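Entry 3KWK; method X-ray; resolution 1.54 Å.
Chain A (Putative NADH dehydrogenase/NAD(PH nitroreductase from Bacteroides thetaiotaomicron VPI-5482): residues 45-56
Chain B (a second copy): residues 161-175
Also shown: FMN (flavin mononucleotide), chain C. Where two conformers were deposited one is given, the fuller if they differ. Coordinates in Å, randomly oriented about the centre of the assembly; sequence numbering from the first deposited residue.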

# COMPACT_ATOMS: atom_id res chain seq x y z
N ALA A 45 3.67 6.06 -5.23
CA ALA A 45 2.35 5.71 -4.69
C ALA A 45 1.21 6.63 -5.17
O ALA A 45 1.40 7.82 -5.52
CB ALA A 45 2.39 5.76 -3.14
N PRO A 46 -0.03 6.10 -5.15
CA PRO A 46 -1.17 6.97 -5.35
C PRO A 46 -1.29 7.89 -4.12
O PRO A 46 -0.66 7.61 -3.09
CB PRO A 46 -2.35 6.00 -5.41
CG PRO A 46 -1.90 4.80 -4.61
CD PRO A 46 -0.43 4.69 -4.93
N SER A 47 -2.08 8.96 -4.22
CA SER A 47 -2.18 9.96 -3.14
C SER A 47 -3.49 10.68 -3.17
O SER A 47 -3.84 11.18 -4.23
CB SER A 47 -1.06 11.00 -3.32
OG SER A 47 -1.09 12.00 -2.30
N GLY A 48 -4.23 10.69 -2.06
CA GLY A 48 -5.47 11.44 -1.98
C GLY A 48 -5.30 12.90 -2.40
O GLY A 48 -4.44 13.60 -1.86
N LYS A 49 -6.09 13.31 -3.40
CA LYS A 49 -6.04 14.64 -4.01
C LYS A 49 -4.66 15.01 -4.55
O LYS A 49 -4.35 16.19 -4.76
CB LYS A 49 -6.55 15.69 -3.02
CG LYS A 49 -7.98 15.38 -2.50
CD LYS A 49 -9.09 15.68 -3.52
CE LYS A 49 -10.48 15.35 -2.94
NZ LYS A 49 -11.55 15.26 -3.96
N ASP A 50 -3.84 14.00 -4.77
CA ASP A 50 -2.47 14.17 -5.25
C ASP A 50 -1.65 15.14 -4.43
O ASP A 50 -0.81 15.89 -4.93
CB ASP A 50 -2.44 14.52 -6.76
CG ASP A 50 -1.13 14.19 -7.41
OD1 ASP A 50 -0.36 13.40 -6.84
OD2 ASP A 50 -0.81 14.75 -8.52
N VAL A 51 -1.83 15.09 -3.11
CA VAL A 51 -1.08 15.94 -2.22
C VAL A 51 0.39 15.50 -2.11
O VAL A 51 1.28 16.35 -1.97
CB VAL A 51 -1.70 15.93 -0.83
CG1 VAL A 51 -0.83 16.64 0.21
CG2 VAL A 51 -3.10 16.57 -0.84
N ARG A 52 0.64 14.19 -2.14
CA ARG A 52 1.99 13.68 -2.01
C ARG A 52 2.60 14.07 -0.66
O ARG A 52 3.65 14.69 -0.60
CB ARG A 52 2.89 14.07 -3.17
CG ARG A 52 2.23 13.83 -4.55
CD ARG A 52 3.09 14.33 -5.69
NE ARG A 52 2.32 14.27 -6.92
CZ ARG A 52 2.77 14.63 -8.12
NH1 ARG A 52 4.00 15.07 -8.26
NH2 ARG A 52 1.98 14.53 -9.18
N PRO A 53 1.91 13.67 0.42
CA PRO A 53 2.30 14.14 1.74
C PRO A 53 3.44 13.39 2.41
O PRO A 53 3.83 13.70 3.53
CB PRO A 53 1.01 13.93 2.56
CG PRO A 53 0.45 12.68 1.99
CD PRO A 53 0.72 12.81 0.48
N TRP A 54 3.99 12.41 1.72
CA TRP A 54 5.09 11.60 2.27
C TRP A 54 6.39 12.34 2.47
O TRP A 54 6.73 13.25 1.71
CB TRP A 54 5.31 10.36 1.43
CG TRP A 54 5.24 10.62 -0.02
CD1 TRP A 54 6.08 11.37 -0.75
CD2 TRP A 54 4.19 10.21 -0.90
NE1 TRP A 54 5.68 11.43 -2.06
CE2 TRP A 54 4.49 10.75 -2.17
CE3 TRP A 54 3.03 9.45 -0.74
CZ2 TRP A 54 3.70 10.48 -3.30
CZ3 TRP A 54 2.24 9.21 -1.85
CH2 TRP A 54 2.56 9.76 -3.09
N GLU A 55 7.10 11.95 3.51
CA GLU A 55 8.45 12.37 3.83
C GLU A 55 9.21 11.12 4.28
O GLU A 55 8.68 10.35 5.10
CB GLU A 55 8.43 13.43 4.96
CG GLU A 55 7.65 14.73 4.63
CD GLU A 55 8.33 15.65 3.61
OE1 GLU A 55 9.53 15.52 3.30
OE2 GLU A 55 7.59 16.52 3.09
N PHE A 56 10.43 10.92 3.76
CA PHE A 56 11.19 9.73 4.10
C PHE A 56 12.47 10.10 4.82
O PHE A 56 13.22 10.98 4.36
CB PHE A 56 11.56 8.95 2.83
CG PHE A 56 10.35 8.63 1.99
CD1 PHE A 56 9.58 7.51 2.28
CD2 PHE A 56 9.95 9.47 0.97
CE1 PHE A 56 8.45 7.22 1.53
CE2 PHE A 56 8.81 9.20 0.24
CZ PHE A 56 8.07 8.08 0.51
N PRO B 161 2.22 8.10 -16.93
CA PRO B 161 2.18 8.11 -15.47
C PRO B 161 2.71 9.45 -14.94
O PRO B 161 3.41 10.20 -15.65
CB PRO B 161 3.14 6.99 -15.08
CG PRO B 161 4.08 6.86 -16.19
CD PRO B 161 3.30 7.23 -17.45
N LYS B 162 2.38 9.74 -13.69
CA LYS B 162 2.92 10.91 -13.00
C LYS B 162 4.34 10.61 -12.56
O LYS B 162 4.65 9.50 -12.11
CB LYS B 162 2.06 11.29 -11.81
CG LYS B 162 0.66 11.78 -12.26
CD LYS B 162 -0.32 11.98 -11.16
CE LYS B 162 -1.74 12.32 -11.72
NZ LYS B 162 -2.40 11.11 -12.47
N GLN B 163 5.20 11.63 -12.70
CA GLN B 163 6.59 11.54 -12.25
C GLN B 163 6.68 12.32 -10.93
O GLN B 163 6.75 13.51 -10.94
CB GLN B 163 7.51 12.09 -13.33
CG GLN B 163 7.47 11.17 -14.53
CD GLN B 163 8.38 11.56 -15.66
OE1 GLN B 163 8.00 12.33 -16.53
NE2 GLN B 163 9.59 10.99 -15.66
N LYS B 164 6.60 11.63 -9.81
CA LYS B 164 6.48 12.30 -8.54
C LYS B 164 7.78 12.42 -7.78
O LYS B 164 7.82 12.98 -6.70
CB LYS B 164 5.49 11.57 -7.65
CG LYS B 164 4.12 11.26 -8.26
CD LYS B 164 3.19 10.76 -7.13
CE LYS B 164 1.82 10.42 -7.61
NZ LYS B 164 1.74 9.02 -8.04
N TYR B 165 8.88 11.92 -8.34
CA TYR B 165 10.12 11.95 -7.56
C TYR B 165 10.41 13.39 -7.14
O TYR B 165 10.39 14.31 -7.97
CB TYR B 165 11.28 11.42 -8.39
CG TYR B 165 12.58 11.40 -7.60
CD1 TYR B 165 12.81 10.37 -6.72
CD2 TYR B 165 13.52 12.41 -7.70
CE1 TYR B 165 13.97 10.30 -5.97
CE2 TYR B 165 14.69 12.37 -6.93
CZ TYR B 165 14.89 11.29 -6.07
OH TYR B 165 16.04 11.18 -5.31
N ASP B 166 10.73 13.56 -5.87
CA ASP B 166 10.98 14.87 -5.27
C ASP B 166 12.05 14.71 -4.20
O ASP B 166 11.80 14.19 -3.10
CB ASP B 166 9.70 15.42 -4.70
CG ASP B 166 9.84 16.81 -4.12
OD1 ASP B 166 11.01 17.31 -4.05
OD2 ASP B 166 8.78 17.35 -3.70
N GLU B 167 13.25 15.14 -4.57
CA GLU B 167 14.41 15.03 -3.70
C GLU B 167 14.18 15.71 -2.35
O GLU B 167 14.82 15.31 -1.36
CB GLU B 167 15.62 15.67 -4.38
CG GLU B 167 15.46 17.18 -4.65
CD GLU B 167 16.51 17.74 -5.62
OE1 GLU B 167 17.23 16.96 -6.30
OE2 GLU B 167 16.60 18.98 -5.70
N LYS B 168 13.31 16.72 -2.31
CA LYS B 168 13.05 17.47 -1.09
C LYS B 168 12.38 16.61 -0.01
O LYS B 168 12.40 16.97 1.16
CB LYS B 168 12.17 18.69 -1.37
CG LYS B 168 12.72 19.66 -2.41
CD LYS B 168 11.88 20.92 -2.52
CE LYS B 168 10.48 20.64 -3.00
NZ LYS B 168 10.48 19.98 -4.34
N LYS B 169 11.78 15.50 -0.42
CA LYS B 169 11.09 14.60 0.50
C LYS B 169 12.01 13.49 1.05
O LYS B 169 11.52 12.58 1.72
CB LYS B 169 9.86 13.97 -0.21
CG LYS B 169 8.77 14.92 -0.76
CD LYS B 169 7.95 15.57 0.35
CE LYS B 169 6.42 15.68 0.04
NZ LYS B 169 5.56 15.93 1.29
N ILE B 170 13.32 13.55 0.75
CA ILE B 170 14.32 12.63 1.30
C ILE B 170 15.16 13.36 2.34
O ILE B 170 15.68 14.44 2.06
CB ILE B 170 15.24 12.05 0.22
CG1 ILE B 170 14.37 11.30 -0.81
CG2 ILE B 170 16.31 11.12 0.84
CD1 ILE B 170 15.09 10.96 -2.09
N HIS B 171 15.24 12.78 3.53
CA HIS B 171 15.96 13.32 4.68
C HIS B 171 16.95 12.26 5.13
O HIS B 171 16.61 11.10 5.19
CB HIS B 171 14.98 13.70 5.80
CG HIS B 171 13.83 14.54 5.34
ND1 HIS B 171 13.80 15.91 5.48
CD2 HIS B 171 12.69 14.21 4.68
CE1 HIS B 171 12.67 16.38 4.96
NE2 HIS B 171 12.00 15.37 4.44
N TYR B 172 18.20 12.64 5.35
CA TYR B 172 19.20 11.71 5.88
C TYR B 172 19.41 11.90 7.38
O TYR B 172 19.89 12.95 7.84
CB TYR B 172 20.50 11.90 5.10
CG TYR B 172 20.33 11.47 3.67
CD1 TYR B 172 20.29 10.12 3.35
CD2 TYR B 172 20.16 12.39 2.64
CE1 TYR B 172 20.09 9.69 2.05
CE2 TYR B 172 19.98 11.96 1.31
CZ TYR B 172 19.93 10.61 1.03
OH TYR B 172 19.76 10.14 -0.27
N ASN B 173 19.05 10.86 8.16
CA ASN B 173 19.26 10.70 9.60
C ASN B 173 18.40 11.59 10.47
O ASN B 173 17.91 11.13 11.49
CB ASN B 173 20.74 10.80 10.03
CG ASN B 173 21.57 9.59 9.58
OD1 ASN B 173 21.14 8.46 9.75
ND2 ASN B 173 22.74 9.83 8.99
N GLN B 174 18.23 12.84 10.07
CA GLN B 174 17.33 13.78 10.77
C GLN B 174 16.68 14.72 9.72
O GLN B 174 17.19 14.90 8.62
CB GLN B 174 18.06 14.48 11.89
CG GLN B 174 18.74 15.71 11.53
CD GLN B 174 19.09 16.53 12.78
OE1 GLN B 174 18.61 17.69 13.00
NE2 GLN B 174 19.94 15.92 13.64
N TYR B 175 15.53 15.27 10.09
CA TYR B 175 14.68 16.01 9.18
C TYR B 175 15.31 17.22 8.47
O TYR B 175 15.86 18.03 9.20
CB TYR B 175 13.43 16.47 9.93
CG TYR B 175 12.29 16.68 8.96
CD1 TYR B 175 11.60 15.59 8.42
CD2 TYR B 175 11.91 17.95 8.55
CE1 TYR B 175 10.58 15.77 7.54
CE2 TYR B 175 10.84 18.11 7.67
CZ TYR B 175 10.21 17.03 7.16
OH TYR B 175 9.15 17.20 6.28
OXT TYR B 175 15.24 17.42 7.21
N1 FMN C . -9.35 9.38 -7.16
C2 FMN C . -10.66 9.60 -7.47
O2 FMN C . -10.98 9.76 -8.66
N3 FMN C . -11.62 9.65 -6.47
C4 FMN C . -11.31 9.49 -5.14
O4 FMN C . -12.23 9.53 -4.26
C4A FMN C . -9.97 9.27 -4.83
N5 FMN C . -9.57 9.13 -3.51
C5A FMN C . -8.30 8.73 -3.21
C6 FMN C . -7.97 8.44 -1.88
C7 FMN C . -6.69 7.98 -1.58
C7M FMN C . -6.28 7.63 -0.14
C8 FMN C . -5.74 7.82 -2.57
C8M FMN C . -4.37 7.32 -2.18
C9 FMN C . -6.06 8.13 -3.88
C9A FMN C . -7.34 8.59 -4.21
N10 FMN C . -7.69 8.93 -5.52
C10 FMN C . -8.99 9.21 -5.83
C1' FMN C . -6.68 8.82 -6.60
C2' FMN C . -5.72 10.01 -6.58
O2' FMN C . -6.37 11.20 -7.03
C3' FMN C . -4.44 9.71 -7.38
O3' FMN C . -3.71 8.65 -6.77
C4' FMN C . -3.49 10.95 -7.46
O4' FMN C . -4.13 11.96 -8.25
C5' FMN C . -2.11 10.61 -8.03
O5' FMN C . -2.35 10.12 -9.35
P FMN C . -1.84 8.63 -9.79
O1P FMN C . -2.63 7.60 -8.97
O2P FMN C . -2.24 8.65 -11.28
O3P FMN C . -0.35 8.50 -9.57
O HOH W 1 6.35 15.56 -6.70
O HOH W 2 4.77 16.05 -10.72
O HOH W 3 6.66 13.13 -4.09
O HOH W 4 10.31 18.13 2.51

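The most unusual feature of this contact is the reach of one lysine, K169(B), whose ammonium gathers three oxygens of chain A. K169(B) NZ lies 2.8 Å from E55(A) OE2 in a salt bridge. K169(B) NZ also makes weak hydrogen bonds to R52(A) O and W54(A) O, 3.0 Å each. K169(B) gives up more surface to the other stretch than any other residue here.

The backbones join as a short parallel pairing between strands 54-56 of chain A and 170-172 of chain B. F56(A) sits opposite I170(B) and bonds to the residues flanking it, as parallel strands do. F56(A) N donates to K169(B) O at 2.8 Å, and H171(B) N donates to F56(A) O at 2.8 Å. The side chains of F56(A) and I170(B) lie on the same face of the sheet.

E55(A) uses its second carboxylate oxygen as well. H171(B) NE2 donates to E55(A) OE1 at 2.7 Å, almost in line. The other ring nitrogen, H171(B) ND1, donates to the C-terminal carboxylate at Y175(B) OXT, 2.7 Å away. The imidazole thus links two carboxylates. Water 4 ties E55(A) OE1 to K168(B) O.

Before the strands, K164(B) runs beside R52(A). K164(B) CD lies over one face of the guanidinium, 3.6 Å from R52(A) NE, so the contact is between aliphatic carbon and a flat ion. D50(A) holds that guanidinium in a salt bridge, with R52(A) NE to D50(A) OD1 2.8 Å. Waters 1 and 2 carry R52(A) NH1 to the carbonyls of K164(B) and Q163(B).

K164(B) NZ donates to A45(A) O at 2.8 Å and to FMN O3P at 2.6 Å. K162(B) NZ donates to FMN O2P at 2.7 Å. Both chains therefore bind this flavin, since S47(A) N donates to FMN O3' at 3.0 Å.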